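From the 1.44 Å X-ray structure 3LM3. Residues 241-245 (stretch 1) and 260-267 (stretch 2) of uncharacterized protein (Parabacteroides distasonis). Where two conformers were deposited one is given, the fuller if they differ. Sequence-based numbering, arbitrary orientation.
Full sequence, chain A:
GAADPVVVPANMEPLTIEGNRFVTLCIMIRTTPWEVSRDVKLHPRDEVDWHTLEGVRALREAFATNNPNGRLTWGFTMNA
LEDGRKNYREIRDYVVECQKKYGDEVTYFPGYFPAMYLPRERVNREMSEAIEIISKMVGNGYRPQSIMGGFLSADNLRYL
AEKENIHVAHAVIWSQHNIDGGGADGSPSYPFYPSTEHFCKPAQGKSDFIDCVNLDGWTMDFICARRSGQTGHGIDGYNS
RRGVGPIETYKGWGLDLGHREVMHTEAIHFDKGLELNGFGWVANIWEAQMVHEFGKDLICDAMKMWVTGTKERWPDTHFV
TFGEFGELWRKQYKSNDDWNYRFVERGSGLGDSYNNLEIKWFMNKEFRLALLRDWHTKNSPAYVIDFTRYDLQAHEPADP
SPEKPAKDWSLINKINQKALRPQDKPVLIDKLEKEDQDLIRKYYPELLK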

# COMPACT_ATOMS: atom_id res chain seq x y z
N ARG A 241 2.96 11.53 -1.79
CA ARG A 241 1.95 10.52 -1.46
C ARG A 241 0.68 10.63 -2.25
O ARG A 241 -0.32 9.96 -1.95
CB ARG A 241 1.63 10.57 0.04
CG ARG A 241 2.82 10.26 0.93
CD ARG A 241 3.45 8.90 0.62
NE ARG A 241 2.45 7.85 0.74
CZ ARG A 241 2.60 6.59 0.32
NH1 ARG A 241 3.72 6.22 -0.30
NH2 ARG A 241 1.60 5.74 0.53
N ARG A 242 0.71 11.42 -3.32
CA ARG A 242 -0.46 11.57 -4.18
C ARG A 242 -0.71 10.36 -5.10
O ARG A 242 0.18 9.92 -5.86
CB ARG A 242 -0.33 12.83 -5.00
CG ARG A 242 -1.54 13.09 -5.87
CD ARG A 242 -1.61 14.56 -6.29
NE ARG A 242 -2.00 15.39 -5.16
CZ ARG A 242 -1.25 16.31 -4.54
NH1 ARG A 242 -0.04 16.65 -4.95
NH2 ARG A 242 -1.74 16.95 -3.48
N GLY A 243 -1.96 9.90 -5.09
CA GLY A 243 -2.43 8.86 -5.96
C GLY A 243 -3.91 8.67 -5.77
O GLY A 243 -4.69 9.57 -6.12
N VAL A 244 -4.31 7.54 -5.19
CA VAL A 244 -5.72 7.30 -4.88
C VAL A 244 -6.13 7.68 -3.47
O VAL A 244 -7.32 7.71 -3.18
CB VAL A 244 -6.14 5.84 -5.16
CG1 VAL A 244 -5.88 5.45 -6.63
CG2 VAL A 244 -5.44 4.89 -4.18
N GLY A 245 -5.18 8.01 -2.62
CA GLY A 245 -5.52 8.33 -1.25
C GLY A 245 -6.34 9.63 -1.21
O GLY A 245 -6.03 10.59 -1.93
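Stretch 2 260-267: REVMHTEA

The contact between these two stretches is made without a single hydrogen bond, and it leaves one backbone carbonyl unpaired: Gly243 O is buried against the helix of stretch 2 and has no polar partner anywhere in the model. Across the contact Gly243 O lies 3.8 Å from Val262 CG2 and 4.1 Å from Glu261 CG; Thr265 OG1 is also close, 3.7 Å from Gly243 O, but the two are not hydrogen-bonded, and the hydroxyl donates to Glu261 O instead.

Stretch 2 is helical throughout, as part of a helix that begins before Arg260 and continues beyond Ala267. Its phi/psi values stay close to -60°/-40°, drifting only at Ala267 (-65°/-25°), and the i to i+4 backbone pattern is regular: His264 N donates to Arg260 O at 3.0 Å, and Thr265 N to Glu261 O at 2.9 Å. Stretch 1 has no regular secondary structure. Arg242 is extended (-76°/131°), whereas Gly243 adopts -175°/-110°, a conformation readily accessible to glycine but unfavourable for residues with a side chain. Val244 then returns to -95°/-9°. With so short and irregular a segment, a crossing angle has no meaning; the register is better given by the CA atoms, with Val244 CA 4.6 Å from Val262 CA and Gly243 CA 5.6 Å from Thr265 CA.

The close approach at Gly243 brings its backbone directly against the helix, with Gly243 CA 3.6 Å from Thr265 OG1. The threonine side chain, in the m rotamer, has its CA-to-CB bond directed toward stretch 1, but its hydroxyl is engaged within its own helix, donating to the carbonyl one turn earlier (Thr265 OG1 to Glu261 O, 3.0 Å). That oxygen also accepts the backbone bond from Thr265 N, so the hydroxyl can lie beside the glycine without requiring a partner from stretch 1.

Val244 has the largest covered area of any residue in the contact and spans more than one helical turn, from Val262 to Glu266. Its CB lies 4.1 Å from Val262 CG1, an apolar side-chain contact, while Val244 CG1 reaches 3.8 Å from Thr265 CG2 and also 3.8 Å from Glu266 CG. The CA-to-CB bond of Glu266 points sideways, but the end of its side chain comes nearer; its carboxylate oxygens are hydrogen-bonded elsewhere in the structure, and its contact with the valine is through the aliphatic part.

At the other end of the contact, Glu261 directs its CA-to-CB bond toward stretch 1, and Glu261 OE2 comes 3.9 Å from Arg242 CG. This is contact with the arginine's aliphatic chain and not a salt bridge: the guanidinium nitrogens of Arg242 are hydrogen-bonded elsewhere. Altogether the two stretches bury 287 Å², both sides summed. Arg241 takes no part, and neither do Arg260, Met263 (a selenomethionine), His264 and Ala267, leaving van der Waals packing of Glu261, Val262, Thr265 and Glu266 against Arg242, Gly243 and Val244.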

# COMPACT_ATOMS: atom_id res chain seq x y z
N ARG A 260 -10.59 13.45 -10.44
CA ARG A 260 -9.92 13.23 -11.70
C ARG A 260 -8.53 12.60 -11.49
O ARG A 260 -8.11 11.72 -12.25
CB ARG A 260 -9.78 14.54 -12.48
CG ARG A 260 -11.07 15.01 -13.11
CD ARG A 260 -10.83 16.33 -13.82
NE ARG A 260 -11.97 16.77 -14.64
CZ ARG A 260 -13.02 17.45 -14.21
NH1 ARG A 260 -13.12 17.83 -12.93
NH2 ARG A 260 -13.96 17.78 -15.09
N GLU A 261 -7.81 13.03 -10.45
CA GLU A 261 -6.49 12.46 -10.18
C GLU A 261 -6.60 11.00 -9.70
O GLU A 261 -5.80 10.16 -10.07
CB GLU A 261 -5.74 13.33 -9.19
CG GLU A 261 -4.41 12.77 -8.72
CD GLU A 261 -3.38 12.50 -9.79
OE1 GLU A 261 -3.47 13.05 -10.91
OE2 GLU A 261 -2.44 11.73 -9.45
N VAL A 262 -7.62 10.72 -8.89
CA VAL A 262 -7.86 9.33 -8.43
C VAL A 262 -8.19 8.42 -9.61
O VAL A 262 -7.62 7.33 -9.72
CB VAL A 262 -8.96 9.29 -7.36
CG1 VAL A 262 -9.27 7.87 -6.95
CG2 VAL A 262 -8.50 10.09 -6.13
N MSE A 263 -9.05 8.89 -10.52
CA MSE A 263 -9.36 8.09 -11.72
C MSE A 263 -8.14 7.87 -12.58
O MSE A 263 -7.91 6.76 -13.08
CB MSE A 263 -10.47 8.74 -12.55
CG MSE A 263 -11.83 8.82 -11.81
SE MSE A 263 -12.68 7.13 -11.36
CE MSE A 263 -12.07 7.01 -9.52
N HIS A 264 -7.33 8.92 -12.77
CA HIS A 264 -6.11 8.82 -13.55
C HIS A 264 -5.17 7.76 -12.96
O HIS A 264 -4.59 6.93 -13.68
CB HIS A 264 -5.39 10.17 -13.58
CG HIS A 264 -4.02 10.11 -14.16
ND1 HIS A 264 -3.80 10.16 -15.51
CD2 HIS A 264 -2.80 9.95 -13.58
CE1 HIS A 264 -2.50 10.07 -15.74
NE2 HIS A 264 -1.87 9.91 -14.59
N THR A 265 -5.00 7.81 -11.64
CA THR A 265 -4.12 6.87 -10.97
C THR A 265 -4.65 5.46 -11.10
O THR A 265 -3.87 4.52 -11.39
CB THR A 265 -3.89 7.27 -9.52
OG1 THR A 265 -3.33 8.60 -9.47
CG2 THR A 265 -2.96 6.31 -8.83
N GLU A 266 -5.96 5.28 -10.95
CA GLU A 266 -6.52 3.94 -11.17
C GLU A 266 -6.31 3.45 -12.58
O GLU A 266 -6.09 2.26 -12.81
CB GLU A 266 -7.99 3.87 -10.79
CG GLU A 266 -8.21 4.08 -9.33
CD GLU A 266 -9.61 3.75 -8.91
OE1 GLU A 266 -10.58 4.08 -9.67
OE2 GLU A 266 -9.78 3.17 -7.83
N ALA A 267 -6.38 4.37 -13.56
CA ALA A 267 -6.25 3.98 -14.96
C ALA A 267 -4.85 3.43 -15.30
O ALA A 267 -4.71 2.63 -16.22
CB ALA A 267 -6.61 5.13 -15.89